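Local coordinates for protein beta-galactosidase (Geobacillus stearothermophilus, PDB 4OIF) that probably hydrolyses terminal non-reducing beta-D-galactose residues of beta-D-galactosides, as a trimeric, zinc-binding member of glycoside hydrolase family 42, at residues Val622-Glu625 against Ser629-Ala632; Val641-Phe646 against Val653-Lys658; Ser345-Ile350 against Val679-Lys684. All blocks are in the same frame, centred on the assembly; numbering follows the deposited sequence. Where two conformers were deposited one is given.

From the N terminus, the chain first builds the TIM barrel, whose helix 341-351 carries the earlier half of contact 3. More than 300 residues later, that contact closes its long loop when strand 679-685 comes back against the helix, tying the barrel to the C-terminal domain. Contacts 1 and 2 both form within this span, one after the other. Contact 1 closes a three-residue connection where 622-625 gives way to 629-632, and contact 2 closes the six-residue connection between 641-646 and 653-658. Both join the two antiparallel sheets of the C-terminal domain. Strand 638-645 lies between strands 628-634 and 679-685, linking all three contacts through one sheet.

Contact 1. Residues Val622-Glu625 against Ser629-Ala632; sequences VKHE and SVQA
V630 packs against V622 and H624, with CG2 meeting both, and joins two antiparallel sheets that pack face to face as a beta sandwich in the C-terminal domain. V622 belongs to the sheet of strands 622-623, 651-655 and 671-674, and V630 to edge strand 628-634 of the five-stranded sheet. The two valine side chains meet at about a right angle. CG2 of V630 presses on CB of V622 at 3.8 Å, while CG2 of V622 lies 4.1 Å from both CG1 and CG2 of V630 and so touches both branches. That same CG2 of V630 also meets the imidazole of H624, whose CD2 lies 3.8 Å away; the ring and the valine side chain meet at a slant.

The first torsion of H624 (63°) holds CG between the backbone N and the carbonyl carbon, which brings the CD2 side of the ring against V630. Its rotation is then fixed from both nitrogens. NE2 is hydrogen-bonded to OD2 of D453, just beyond helix 438-451, and OD1 of that carboxylate takes the backbone N of V630. D453 thereby bridges the two segments at their polar margin, next to the apolar contact. A glycerol, probably from the crystallisation liquor, hydrogen-bonds to the backbone N of H624. With one nitrogen donating to a carbonyl and the other facing a carboxylate, the surroundings could favour a protonated imidazole. On the ND1 side, the hydrogen bond to E625 O is 2.8 Å long and fairly straight (160° at the hydrogen); E625 O lies close to the imidazole plane, whereas ND1 stands well above the carbonyl plane, 48° out of it.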
loop_
_atom_site.group_PDB
_atom_site.type_symbol
_atom_site.label_atom_id
_atom_site.label_comp_id
_atom_site.label_asym_id
_atom_site.label_seq_id
_atom_site.Cartn_x
_atom_site.Cartn_y
_atom_site.Cartn_z
ATOM N N VAL A 622 5.710 40.566 -25.033
ATOM C CA VAL A 622 4.444 40.358 -25.698
ATOM C C VAL A 622 3.356 40.466 -24.644
ATOM O O VAL A 622 3.456 39.841 -23.595
ATOM C CB VAL A 622 4.359 38.983 -26.388
ATOM C CG1 VAL A 622 2.987 38.803 -27.017
ATOM C CG2 VAL A 622 5.458 38.817 -27.413
ATOM N N LYS A 623 2.327 41.262 -24.909
ATOM C CA LYS A 623 1.204 41.386 -23.984
ATOM C C LYS A 623 0.249 40.208 -24.151
ATOM O O LYS A 623 -0.192 39.914 -25.264
ATOM C CB LYS A 623 0.473 42.707 -24.210
ATOM C CG LYS A 623 -0.806 42.883 -23.425
ATOM C CD LYS A 623 -1.235 44.348 -23.442
ATOM C CE LYS A 623 -2.482 44.585 -22.596
ATOM N NZ LYS A 623 -3.675 43.853 -23.124
ATOM N N HIS A 624 -0.059 39.529 -23.048
ATOM C CA HIS A 624 -0.891 38.328 -23.098
ATOM C C HIS A 624 -1.483 37.970 -21.728
ATOM O O HIS A 624 -1.044 38.472 -20.695
ATOM C CB HIS A 624 -0.077 37.138 -23.638
ATOM C CG HIS A 624 1.083 36.756 -22.772
ATOM N ND1 HIS A 624 0.932 36.104 -21.566
ATOM C CD2 HIS A 624 2.414 36.948 -22.931
ATOM C CE1 HIS A 624 2.120 35.908 -21.021
ATOM N NE2 HIS A 624 3.038 36.402 -21.836
ATOM N N GLU A 625 -2.478 37.089 -21.745
ATOM C CA GLU A 625 -3.067 36.527 -20.533
ATOM C C GLU A 625 -2.285 35.317 -20.049
ATOM O O GLU A 625 -1.416 34.794 -20.764
ATOM C CB GLU A 625 -4.523 36.128 -20.783
ATOM C CG GLU A 625 -5.390 37.271 -21.274
ATOM C CD GLU A 625 -5.453 38.425 -20.283
ATOM O OE1 GLU A 625 -5.308 38.184 -19.069
ATOM O OE2 GLU A 625 -5.633 39.577 -20.717
ATOM N N SER A 629 2.812 31.392 -23.073
ATOM C CA SER A 629 4.219 31.417 -22.743
ATOM C C SER A 629 4.990 32.031 -23.890
ATOM O O SER A 629 4.819 31.642 -25.040
ATOM C CB SER A 629 4.720 29.996 -22.440
ATOM O OG SER A 629 6.116 29.984 -22.204
ATOM N N VAL A 630 5.836 33.000 -23.586
ATOM C CA VAL A 630 6.699 33.558 -24.610
ATOM C C VAL A 630 8.131 33.256 -24.222
ATOM O O VAL A 630 8.560 33.612 -23.130
ATOM C CB VAL A 630 6.491 35.083 -24.789
ATOM C CG1 VAL A 630 7.476 35.631 -25.807
ATOM C CG2 VAL A 630 5.048 35.386 -25.213
ATOM N N GLN A 631 8.858 32.578 -25.105
ATOM C CA GLN A 631 10.232 32.185 -24.804
ATOM C C GLN A 631 11.105 32.399 -26.017
ATOM O O GLN A 631 10.649 32.195 -27.127
ATOM C CB GLN A 631 10.301 30.715 -24.374
ATOM C CG GLN A 631 9.729 30.421 -22.994
ATOM C CD GLN A 631 10.553 31.036 -21.890
ATOM O OE1 GLN A 631 11.780 31.154 -21.997
ATOM N NE2 GLN A 631 9.882 31.444 -20.821
ATOM N N ALA A 632 12.365 32.772 -25.821
ATOM C CA ALA A 632 13.209 33.132 -26.954
ATOM C C ALA A 632 14.599 32.483 -26.992
ATOM O O ALA A 632 15.166 32.086 -25.968
ATOM C CB ALA A 632 13.363 34.627 -26.995
#

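Contact 2. Residues Val641-Phe646 against Val653-Lys658; sequences VFIMNF and VVLEEK
I643 reaches two residues of the facing strand with its two branches. CG2 lies opposite the fork of V653, 4.2 Å from CG1 and 4.2 Å from CG2 of that valine, and so rests against both methyls. The other branch extends along the facing strand: with CG1 anti to the carbonyl carbon and chi2 at 174°, CD1 is carried out to L655, where it lies 4.3 Å from CD2. V653 and L655, two residues apart on strand 651-655, point the same way, while V654 between them turns to the other side of its sheet.

Further apolar side chains close in around this core: V622 touches I643, V653 and L655, and V630 leans on I643. The contact is thus part of the hydrophobic filling of a beta sandwich, strand 638-645 coming from the five-stranded sheet and strand 651-655 from the smaller one. Backbone hydrogen bonds place the strands themselves. I643 is bonded to R680, and M644 to S629 on the other flanking strand, while V654 is bonded to K623. N645 fastens the start of the connection: OD1 is hydrogen-bonded to T647 OG1, and ND2 to the carbonyl oxygens of E649 and D675. At the far end the chain turns a corner at E656 and E657 before strand 658-661 of the larger sheet; at this corner E657 OE1 forms a salt bridge with K684 NZ.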
loop_
_atom_site.group_PDB
_atom_site.type_symbol
_atom_site.label_atom_id
_atom_site.label_comp_id
_atom_site.label_asym_id
_atom_site.label_seq_id
_atom_site.Cartn_x
_atom_site.Cartn_y
_atom_site.Cartn_z
ATOM N N VAL A 641 11.642 34.205 -31.354
ATOM C CA VAL A 641 10.702 34.272 -30.268
ATOM C C VAL A 641 9.534 33.333 -30.513
ATOM O O VAL A 641 8.950 33.313 -31.581
ATOM C CB VAL A 641 10.224 35.718 -30.088
ATOM C CG1 VAL A 641 9.299 35.832 -28.887
ATOM C CG2 VAL A 641 11.441 36.644 -29.930
ATOM N N PHE A 642 9.213 32.533 -29.513
ATOM C CA PHE A 642 8.109 31.590 -29.576
ATOM C C PHE A 642 6.963 32.101 -28.717
ATOM O O PHE A 642 7.125 32.306 -27.504
ATOM C CB PHE A 642 8.543 30.205 -29.080
ATOM C CG PHE A 642 9.516 29.502 -29.973
ATOM C CD1 PHE A 642 10.833 29.933 -30.071
ATOM C CD2 PHE A 642 9.127 28.384 -30.691
ATOM C CE1 PHE A 642 11.743 29.272 -30.897
ATOM C CE2 PHE A 642 10.031 27.712 -31.518
ATOM C CZ PHE A 642 11.342 28.161 -31.622
ATOM N N ILE A 643 5.808 32.294 -29.343
ATOM C CA ILE A 643 4.596 32.682 -28.633
ATOM C C ILE A 643 3.635 31.493 -28.606
ATOM O O ILE A 643 3.036 31.131 -29.617
ATOM C CB ILE A 643 3.934 33.903 -29.280
ATOM C CG1 ILE A 643 4.984 34.994 -29.547
ATOM C CG2 ILE A 643 2.810 34.416 -28.400
ATOM C CD1 ILE A 643 4.460 36.220 -30.323
ATOM N N MET A 644 3.489 30.892 -27.429
ATOM C CA MET A 644 2.833 29.598 -27.295
ATOM C C MET A 644 1.560 29.651 -26.444
ATOM O O MET A 644 1.584 30.049 -25.280
ATOM C CB MET A 644 3.831 28.585 -26.712
ATOM C CG MET A 644 5.097 28.457 -27.543
ATOM S SD MET A 644 6.430 27.576 -26.709
ATOM C CE MET A 644 6.868 28.716 -25.404
ATOM N N ASN A 645 0.442 29.253 -27.031
ATOM C CA ASN A 645 -0.816 29.246 -26.296
ATOM C C ASN A 645 -1.040 27.914 -25.589
ATOM O O ASN A 645 -1.556 26.975 -26.181
ATOM C CB ASN A 645 -1.983 29.549 -27.236
ATOM C CG ASN A 645 -3.314 29.635 -26.512
ATOM O OD1 ASN A 645 -3.384 29.544 -25.279
ATOM N ND2 ASN A 645 -4.387 29.812 -27.279
ATOM N N PHE A 646 -0.661 27.842 -24.315
ATOM C CA PHE A 646 -0.877 26.622 -23.548
ATOM C C PHE A 646 -2.250 26.621 -22.853
ATOM O O PHE A 646 -2.368 26.191 -21.704
ATOM C CB PHE A 646 0.247 26.429 -22.521
ATOM C CG PHE A 646 1.524 25.862 -23.108
ATOM C CD1 PHE A 646 1.592 24.529 -23.511
ATOM C CD2 PHE A 646 2.666 26.657 -23.239
ATOM C CE1 PHE A 646 2.778 23.997 -24.044
ATOM C CE2 PHE A 646 3.842 26.133 -23.768
ATOM C CZ PHE A 646 3.894 24.792 -24.177
ATOM N N VAL A 653 -3.089 38.476 -28.184
ATOM C CA VAL A 653 -1.695 38.645 -27.856
ATOM C C VAL A 653 -1.306 39.958 -28.532
ATOM O O VAL A 653 -1.912 40.316 -29.525
ATOM C CB VAL A 653 -0.890 37.399 -28.343
ATOM C CG1 VAL A 653 0.381 37.766 -29.066
ATOM C CG2 VAL A 653 -0.674 36.401 -27.194
ATOM N N VAL A 654 -0.366 40.720 -27.982
ATOM C CA VAL A 654 -0.021 41.997 -28.608
ATOM C C VAL A 654 1.490 42.220 -28.675
ATOM O O VAL A 654 2.176 42.221 -27.650
ATOM C CB VAL A 654 -0.667 43.206 -27.868
ATOM C CG1 VAL A 654 -0.360 44.504 -28.598
ATOM C CG2 VAL A 654 -2.166 43.033 -27.745
ATOM N N LEU A 655 1.990 42.407 -29.896
ATOM C CA LEU A 655 3.391 42.727 -30.151
ATOM C C LEU A 655 3.548 44.235 -30.290
ATOM O O LEU A 655 2.811 44.849 -31.060
ATOM C CB LEU A 655 3.863 42.036 -31.425
ATOM C CG LEU A 655 4.115 40.531 -31.429
ATOM C CD1 LEU A 655 3.798 39.958 -32.788
ATOM C CD2 LEU A 655 5.563 40.276 -31.096
ATOM N N GLU A 656 4.490 44.839 -29.565
ATOM C CA GLU A 656 4.700 46.290 -29.644
ATOM C C GLU A 656 5.668 46.660 -30.761
ATOM O O GLU A 656 5.474 47.649 -31.460
ATOM C CB GLU A 656 5.215 46.842 -28.314
ATOM C CG GLU A 656 4.155 46.923 -27.228
ATOM C CD GLU A 656 4.718 47.335 -25.881
ATOM O OE1 GLU A 656 5.955 47.498 -25.760
ATOM O OE2 GLU A 656 3.917 47.493 -24.943
ATOM N N GLU A 657 6.719 45.864 -30.916
ATOM C CA GLU A 657 7.676 46.046 -32.005
ATOM C C GLU A 657 7.280 45.113 -33.139
ATOM O O GLU A 657 6.529 44.167 -32.916
ATOM C CB GLU A 657 9.106 45.767 -31.530
ATOM C CG GLU A 657 9.651 46.833 -30.579
ATOM C CD GLU A 657 11.078 46.560 -30.140
ATOM O OE1 GLU A 657 11.288 45.603 -29.356
ATOM O OE2 GLU A 657 11.989 47.298 -30.582
ATOM N N LYS A 658 7.759 45.358 -34.352
ATOM C CA LYS A 658 7.387 44.478 -35.456
ATOM C C LYS A 658 8.399 43.361 -35.667
ATOM O O LYS A 658 9.588 43.490 -35.384
ATOM C CB LYS A 658 7.183 45.262 -36.756
ATOM C CG LYS A 658 7.977 46.546 -36.863
ATOM C CD LYS A 658 7.602 47.308 -38.133
ATOM C CE LYS A 658 6.106 47.567 -38.192
ATOM N NZ LYS A 658 5.743 48.494 -39.297
#

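Contact 3. Residues Ser345-Ile350 against Val679-Lys684; sequences SSMQMI and VRVVEK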
loop_
_atom_site.group_PDB
_atom_site.type_symbol
_atom_site.label_atom_id
_atom_site.label_comp_id
_atom_site.label_asym_id
_atom_site.label_seq_id
_atom_site.Cartn_x
_atom_site.Cartn_y
_atom_site.Cartn_z
ATOM N N SER A 345 3.947 21.402 -28.014
ATOM C CA SER A 345 4.987 20.890 -27.121
ATOM C C SER A 345 6.362 20.814 -27.814
ATOM O O SER A 345 7.400 21.113 -27.201
ATOM C CB SER A 345 4.585 19.520 -26.555
ATOM O OG SER A 345 4.546 18.502 -27.537
ATOM N N SER A 346 6.377 20.439 -29.090
ATOM C CA SER A 346 7.643 20.402 -29.806
ATOM C C SER A 346 8.252 21.800 -29.919
ATOM O O SER A 346 9.476 22.007 -29.702
ATOM C CB SER A 346 7.444 19.787 -31.188
ATOM O OG SER A 346 6.790 18.543 -31.076
ATOM N N MET A 347 7.397 22.767 -30.245
ATOM C CA MET A 347 7.869 24.144 -30.326
ATOM C C MET A 347 8.385 24.617 -28.968
ATOM O O MET A 347 9.389 25.335 -28.907
ATOM C CB MET A 347 6.767 25.071 -30.831
ATOM C CG MET A 347 6.340 24.762 -32.254
ATOM S SD MET A 347 7.688 24.959 -33.434
ATOM C CE MET A 347 7.689 23.350 -34.204
ATOM N N GLN A 348 7.716 24.205 -27.887
ATOM C CA GLN A 348 8.173 24.584 -26.553
ATOM C C GLN A 348 9.559 24.022 -26.290
ATOM O O GLN A 348 10.417 24.682 -25.684
ATOM C CB GLN A 348 7.217 24.104 -25.468
ATOM C CG GLN A 348 7.639 24.603 -24.094
ATOM C CD GLN A 348 6.905 23.943 -22.943
ATOM O OE1 GLN A 348 6.419 22.810 -23.055
ATOM N NE2 GLN A 348 6.833 24.649 -21.815
ATOM N N MET A 349 9.774 22.796 -26.756
ATOM C CA MET A 349 11.075 22.171 -26.601
ATOM C C MET A 349 12.148 22.976 -27.316
ATOM O O MET A 349 13.210 23.243 -26.736
ATOM C CB MET A 349 11.043 20.735 -27.112
ATOM C CG MET A 349 10.416 19.776 -26.120
ATOM S SD MET A 349 11.432 19.604 -24.644
ATOM C CE MET A 349 10.318 18.682 -23.588
ATOM N N ILE A 350 11.880 23.373 -28.559
ATOM C CA ILE A 350 12.860 24.193 -29.280
ATOM C C ILE A 350 13.077 25.555 -28.590
ATOM O O ILE A 350 14.181 26.093 -28.567
ATOM C CB ILE A 350 12.432 24.416 -30.752
ATOM C CG1 ILE A 350 12.207 23.066 -31.443
ATOM C CG2 ILE A 350 13.467 25.266 -31.529
ATOM C CD1 ILE A 350 13.435 22.184 -31.461
ATOM N N VAL A 679 0.908 28.065 -31.904
ATOM C CA VAL A 679 2.201 28.658 -31.657
ATOM C C VAL A 679 2.504 29.621 -32.781
ATOM O O VAL A 679 2.161 29.401 -33.930
ATOM C CB VAL A 679 3.331 27.605 -31.563
ATOM C CG1 VAL A 679 4.651 28.272 -31.189
ATOM C CG2 VAL A 679 2.977 26.513 -30.557
ATOM N N ARG A 680 3.144 30.714 -32.431
ATOM C CA ARG A 680 3.641 31.638 -33.406
ATOM C C ARG A 680 5.149 31.662 -33.260
ATOM O O ARG A 680 5.659 31.864 -32.169
ATOM C CB ARG A 680 3.041 33.013 -33.173
ATOM C CG ARG A 680 2.514 33.638 -34.411
ATOM C CD ARG A 680 1.267 32.953 -34.946
ATOM N NE ARG A 680 0.712 33.814 -35.985
ATOM C CZ ARG A 680 1.156 33.818 -37.232
ATOM N NH1 ARG A 680 2.109 32.965 -37.587
ATOM N NH2 ARG A 680 0.639 34.642 -38.126
ATOM N N VAL A 681 5.877 31.408 -34.336
ATOM C CA VAL A 681 7.329 31.502 -34.263
ATOM C C VAL A 681 7.766 32.704 -35.063
ATOM O O VAL A 681 7.483 32.828 -36.255
ATOM C CB VAL A 681 8.022 30.244 -34.770
ATOM C CG1 VAL A 681 9.520 30.385 -34.614
ATOM C CG2 VAL A 681 7.544 29.049 -33.969
ATOM N N VAL A 682 8.470 33.594 -34.392
ATOM C CA VAL A 682 8.642 34.938 -34.882
ATOM C C VAL A 682 10.111 35.345 -34.853
ATOM O O VAL A 682 10.886 34.852 -34.046
ATOM C CB VAL A 682 7.730 35.880 -34.059
ATOM C CG1 VAL A 682 8.511 36.956 -33.325
ATOM C CG2 VAL A 682 6.669 36.464 -34.957
ATOM N N GLU A 683 10.503 36.202 -35.783
ATOM C CA GLU A 683 11.898 36.609 -35.885
ATOM C C GLU A 683 12.005 38.117 -35.760
ATOM O O GLU A 683 11.200 38.857 -36.325
ATOM C CB GLU A 683 12.502 36.135 -37.208
ATOM C CG GLU A 683 13.912 36.615 -37.471
ATOM C CD GLU A 683 14.370 36.320 -38.888
ATOM O OE1 GLU A 683 15.374 36.916 -39.328
ATOM O OE2 GLU A 683 13.719 35.497 -39.565
ATOM N N LYS A 684 12.987 38.574 -34.996
ATOM C CA LYS A 684 13.177 40.003 -34.799
ATOM C C LYS A 684 14.630 40.389 -35.017
ATOM O O LYS A 684 15.506 39.965 -34.267
ATOM C CB LYS A 684 12.719 40.420 -33.403
ATOM C CG LYS A 684 12.861 41.903 -33.165
ATOM C CD LYS A 684 11.890 42.395 -32.128
ATOM C CE LYS A 684 12.143 43.859 -31.835
ATOM N NZ LYS A 684 13.446 44.080 -31.142
#
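Helix 341-351 lies over strand 679-685, bringing the CA atoms of M347 and V679 to 7.4 Å from each other. M347 alone carries the helix side of the contact. Its CG is anti to the carbonyl carbon (chi1 -64°), which lays the first part of the side chain across V679: CB is 3.9 Å from CG1 of the valine and 4.1 Å from its CG2, and CG is 4.0 Å from CG1. The side chain bends at chi2 (-62°), placing SD 4.1 Å from CG2 of V681; there the methionine runs at about a right angle to the valine. A second bend follows at chi3, and the terminal part of M347 leads away from the strand.

V679 and V681 are two residues apart and so share the face of the five-stranded C-terminal sheet that looks onto the barrel. The helix above them is the one between the seventh and eighth strands of the TIM barrel, and the contact is plain apolar packing between catalytic barrel and C-terminal domain. R680, between the two valines, points away from the helix and forms a salt bridge with D661. Strand 638-645 widens the interface alongside: M644 packs against Q348, and F642 against I350. The same two residues also touch the strand, M644 at V679 and F642 at V681. Polar bonds flank this apolar layer. I350 O takes a hydrogen bond from NH1 of R633 in the C-terminal domain, while Q348 NE2 is held within the barrel by the carbonyl oxygen of A300.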